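Local coordinates for DUF917 domain-containing protein (Chromobacterium violaceum, PDB 2O3I) that is of unknown function but belongs to the DUF917 family, whose two S-Me-THD-like domains are both present in its chain, at residues A[138-141]-A[142-145]; A[183-186]-A[187-191]. The protein carries 2 engineered substitutions. All coordinates share one frame; numbering follows the deposited sequence.

Contact 1: A[138-141]-A[142-145]; sequences VPSL and PMLT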
loop_
_atom_site.group_PDB
_atom_site.type_symbol
_atom_site.label_atom_id
_atom_site.label_comp_id
_atom_site.label_asym_id
_atom_site.label_seq_id
_atom_site.Cartn_x
_atom_site.Cartn_y
_atom_site.Cartn_z
ATOM N N VAL A 138 -3.644 17.284 13.642
ATOM C CA VAL A 138 -4.678 17.205 12.618
ATOM C C VAL A 138 -4.957 15.760 12.226
ATOM O O VAL A 138 -4.076 14.909 12.297
ATOM C CB VAL A 138 -4.277 18.012 11.347
ATOM C CG1 VAL A 138 -3.930 19.450 11.725
ATOM C CG2 VAL A 138 -3.111 17.340 10.642
ATOM N N PRO A 139 -6.196 15.470 11.795
ATOM C CA PRO A 139 -6.565 14.112 11.400
ATOM C C PRO A 139 -5.910 13.599 10.126
ATOM O O PRO A 139 -5.786 12.388 9.953
ATOM C CB PRO A 139 -8.083 14.192 11.275
ATOM C CG PRO A 139 -8.283 15.565 10.754
ATOM C CD PRO A 139 -7.346 16.380 11.635
ATOM N N SER A 140 -5.510 14.495 9.225
ATOM C CA SER A 140 -4.874 14.040 7.992
ATOM C C SER A 140 -3.845 15.011 7.410
ATOM O O SER A 140 -3.904 16.213 7.643
ATOM C CB SER A 140 -5.935 13.689 6.943
ATOM O OG SER A 140 -6.341 14.831 6.228
ATOM N N LEU A 141 -2.912 14.459 6.637
ATOM C CA LEU A 141 -1.797 15.194 6.042
ATOM C C LEU A 141 -2.018 16.511 5.295
ATOM O O LEU A 141 -1.184 17.408 5.385
ATOM C CB LEU A 141 -0.994 14.245 5.147
ATOM C CG LEU A 141 -0.426 12.986 5.817
ATOM C CD1 LEU A 141 0.248 12.128 4.756
ATOM C CD2 LEU A 141 0.562 13.355 6.919
ATOM N N PRO A 142 -3.115 16.648 4.532
ATOM C CA PRO A 142 -3.302 17.926 3.823
ATOM C C PRO A 142 -3.553 19.146 4.719
ATOM O O PRO A 142 -3.583 20.284 4.244
ATOM C CB PRO A 142 -4.484 17.639 2.888
ATOM C CG PRO A 142 -5.239 16.541 3.599
ATOM C CD PRO A 142 -4.122 15.658 4.111
HETATM N N MSE A 143 -3.740 18.910 6.011
HETATM C CA MSE A 143 -3.984 20.006 6.937
HETATM C C MSE A 143 -2.685 20.549 7.518
HETATM O O MSE A 143 -2.696 21.517 8.273
HETATM C CB MSE A 143 -4.952 19.560 8.046
HETATM C CG MSE A 143 -6.420 19.632 7.608
HETATM SE SE MSE A 143 -7.685 18.501 8.572
HETATM C CE MSE A 143 -7.773 17.047 7.310
ATOM N N LEU A 144 -1.566 19.926 7.158
ATOM C CA LEU A 144 -0.259 20.381 7.625
ATOM C C LEU A 144 0.328 21.329 6.588
ATOM O O LEU A 144 0.113 21.150 5.389
ATOM C CB LEU A 144 0.686 19.196 7.835
ATOM C CG LEU A 144 0.243 18.185 8.893
ATOM C CD1 LEU A 144 1.281 17.085 9.013
ATOM C CD2 LEU A 144 0.058 18.895 10.230
ATOM N N THR A 145 1.073 22.332 7.042
ATOM C CA THR A 145 1.657 23.309 6.123
ATOM C C THR A 145 2.606 22.717 5.082
ATOM O O THR A 145 2.811 23.313 4.017
ATOM C CB THR A 145 2.369 24.435 6.898
ATOM O OG1 THR A 145 3.294 23.880 7.835
ATOM C CG2 THR A 145 1.349 25.271 7.644
#
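V138 and L144 meet through their branches: CG2 of V138 lies 3.6 Å from CD2 of L144, the two side chains passing at a slant. The torsion of V138 (chi1 -54°) explains this, since it sets CG2 between the backbone N and the carbonyl carbon and turns it to the leucine. The same valine also borders M143, its CB standing 3.7 Å from CB of M143 as the two side chains run past each other in opposite senses. The first two torsions of the selenomethionine (chi1 -82°, chi2 157°) bring its SE to 3.7 Å from CG of P139, the side chain crossing that proline at roughly a right angle. A bend at chi3 then swings the methyl CE to 3.8 Å from the same CG of P139. The L141 side chain packs on M208 and W209 of strand 203-211, with CD2 4.3 Å from CD1 of L144. Two backbone bonds close the 3-10 turn. M143 N donates to S140 O over 3.2 Å, and L144 N donates to L141 O over 3.1 Å, the latter donor standing well above the carbonyl plane. L144 occupies the N-cap position of helix 145-148. The chemistry is thus divided: S140 O and L141 O each accept an i to i+3 bond, while the contact between side chains is almost wholly apolar. P142, with no N-H to offer, costs the turn neither bond.

Contact 2: A[183-186]-A[187-191]; sequences ISTV and VEQML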
loop_
_atom_site.group_PDB
_atom_site.type_symbol
_atom_site.label_atom_id
_atom_site.label_comp_id
_atom_site.label_asym_id
_atom_site.label_seq_id
_atom_site.Cartn_x
_atom_site.Cartn_y
_atom_site.Cartn_z
ATOM N N ILE A 183 -2.494 15.206 -3.380
ATOM C CA ILE A 183 -1.451 14.186 -3.362
ATOM C C ILE A 183 -1.139 13.701 -1.954
ATOM O O ILE A 183 -0.805 12.534 -1.753
ATOM C CB ILE A 183 -0.154 14.683 -4.047
ATOM C CG1 ILE A 183 0.798 13.503 -4.263
ATOM C CG2 ILE A 183 0.517 15.753 -3.202
ATOM C CD1 ILE A 183 1.895 13.779 -5.281
ATOM N N SER A 184 -1.266 14.594 -0.979
ATOM C CA SER A 184 -1.016 14.245 0.416
ATOM C C SER A 184 -2.034 13.210 0.877
ATOM O O SER A 184 -1.681 12.207 1.509
ATOM C CB SER A 184 -1.125 15.489 1.303
ATOM O OG SER A 184 -0.204 16.483 0.896
ATOM N N THR A 185 -3.300 13.466 0.561
ATOM C CA THR A 185 -4.387 12.567 0.935
ATOM C C THR A 185 -4.144 11.179 0.341
ATOM O O THR A 185 -4.266 10.168 1.035
ATOM C CB THR A 185 -5.763 13.105 0.436
ATOM O OG1 THR A 185 -6.053 14.355 1.078
ATOM C CG2 THR A 185 -6.882 12.118 0.760
ATOM N N VAL A 186 -3.793 11.140 -0.943
ATOM C CA VAL A 186 -3.534 9.880 -1.628
ATOM C C VAL A 186 -2.413 9.112 -0.935
ATOM O O VAL A 186 -2.533 7.913 -0.675
ATOM C CB VAL A 186 -3.139 10.115 -3.110
ATOM C CG1 VAL A 186 -2.980 8.779 -3.822
ATOM C CG2 VAL A 186 -4.192 10.968 -3.810
ATOM N N VAL A 187 -1.320 9.808 -0.641
ATOM C CA VAL A 187 -0.190 9.182 0.025
ATOM C C VAL A 187 -0.624 8.592 1.361
ATOM O O VAL A 187 -0.281 7.460 1.690
ATOM C CB VAL A 187 0.951 10.201 0.246
ATOM C CG1 VAL A 187 1.959 9.664 1.257
ATOM C CG2 VAL A 187 1.631 10.492 -1.084
ATOM N N GLU A 188 -1.391 9.360 2.125
ATOM C CA GLU A 188 -1.860 8.892 3.419
ATOM C C GLU A 188 -2.779 7.681 3.254
ATOM O O GLU A 188 -2.751 6.752 4.060
ATOM C CB GLU A 188 -2.602 10.013 4.134
ATOM C CG GLU A 188 -3.004 9.683 5.550
ATOM C CD GLU A 188 -3.775 10.814 6.189
ATOM O OE1 GLU A 188 -4.871 11.134 5.687
ATOM O OE2 GLU A 188 -3.286 11.387 7.182
ATOM N N GLN A 189 -3.593 7.702 2.205
ATOM C CA GLN A 189 -4.516 6.606 1.929
ATOM C C GLN A 189 -3.779 5.312 1.630
ATOM O O GLN A 189 -4.300 4.227 1.852
ATOM C CB GLN A 189 -5.413 6.956 0.745
ATOM C CG GLN A 189 -6.490 7.966 1.066
ATOM C CD GLN A 189 -7.259 8.393 -0.162
ATOM O OE1 GLN A 189 -8.169 9.214 -0.081
ATOM N NE2 GLN A 189 -6.896 7.839 -1.311
HETATM N N MSE A 190 -2.559 5.431 1.125
HETATM C CA MSE A 190 -1.770 4.256 0.791
HETATM C C MSE A 190 -0.825 3.813 1.902
HETATM O O MSE A 190 -0.512 2.626 2.021
HETATM C CB MSE A 190 -0.983 4.514 -0.487
HETATM C CG MSE A 190 -1.871 4.790 -1.677
HETATM SE SE MSE A 190 -0.856 5.125 -3.268
HETATM C CE MSE A 190 -2.311 5.325 -4.527
ATOM N N LEU A 191 -0.384 4.766 2.719
ATOM C CA LEU A 191 0.533 4.467 3.808
ATOM C C LEU A 191 -0.132 3.684 4.933
ATOM O O LEU A 191 0.397 2.671 5.394
ATOM C CB LEU A 191 1.123 5.761 4.377
ATOM C CG LEU A 191 2.048 6.591 3.481
ATOM C CD1 LEU A 191 2.387 7.887 4.186
ATOM C CD2 LEU A 191 3.312 5.820 3.168
#
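V186 and M190, one helical turn apart, lie side by side and point the same way, with CG1 of V186 3.6 Å from CE of M190. The first torsion of the selenomethionine (chi1 -61°) sets CG beside the backbone N and aims the chain at the preceding turn; its extension beyond CG then gives the reach. CG1 is the valine branch anti to the backbone N (chi1 -176°). On the adjoining flank T185 and Q189 slant across one another, CG2 of T185 touching OE1 of Q189 at 3.3 Å, while the aliphatic CG of Q189 rests 3.1 Å from T185 O. A further, looser apolar pair joins I183 to V187, their side chains approaching at 4.5 Å between CG1 and CG2 respectively. Behind these side chains, successive i to i+4 backbone bonds fix the spacing: V187 N to I183 O, E188 N to S184 O at 2.9 Å and Q189 N to T185 O at 2.8 Å, followed by a weak one from M190 N to V186 O. Farther out, V187 and M190 pack on V170, and NE2 of Q189 bonds to OD1 of N197 of the second subunit. OE2 of E188 has R192 and L141 as partners. Such i to i+4 pairing is typical of an alpha-helix, here the first turns of helix 183-194, with one face against strand 165-171, outermost in its sheet within this chain, and another at the dimer interface.

Contact 1 comes first along the chain, in the loop between strand 127-129 and helix 145-148, and contact 2 follows on helix 183-194, with strands 156-159 and 165-171 between them. Their centres are about 11 Å apart, and both lie to one side of the molecule's middle. They touch directly: CD1 of L141 packs 3.8 Å from S184 O, and CG of P142 packs 3.4 Å from OG1 of T185. The loop belongs to the N-terminal S-Me-THD-like domain and the helix to the C-terminal one, an example of how parts assigned to separate sequence families can share one interface. Contact 2 additionally reaches the second subunit, whereas contact 1 stays within its own chain.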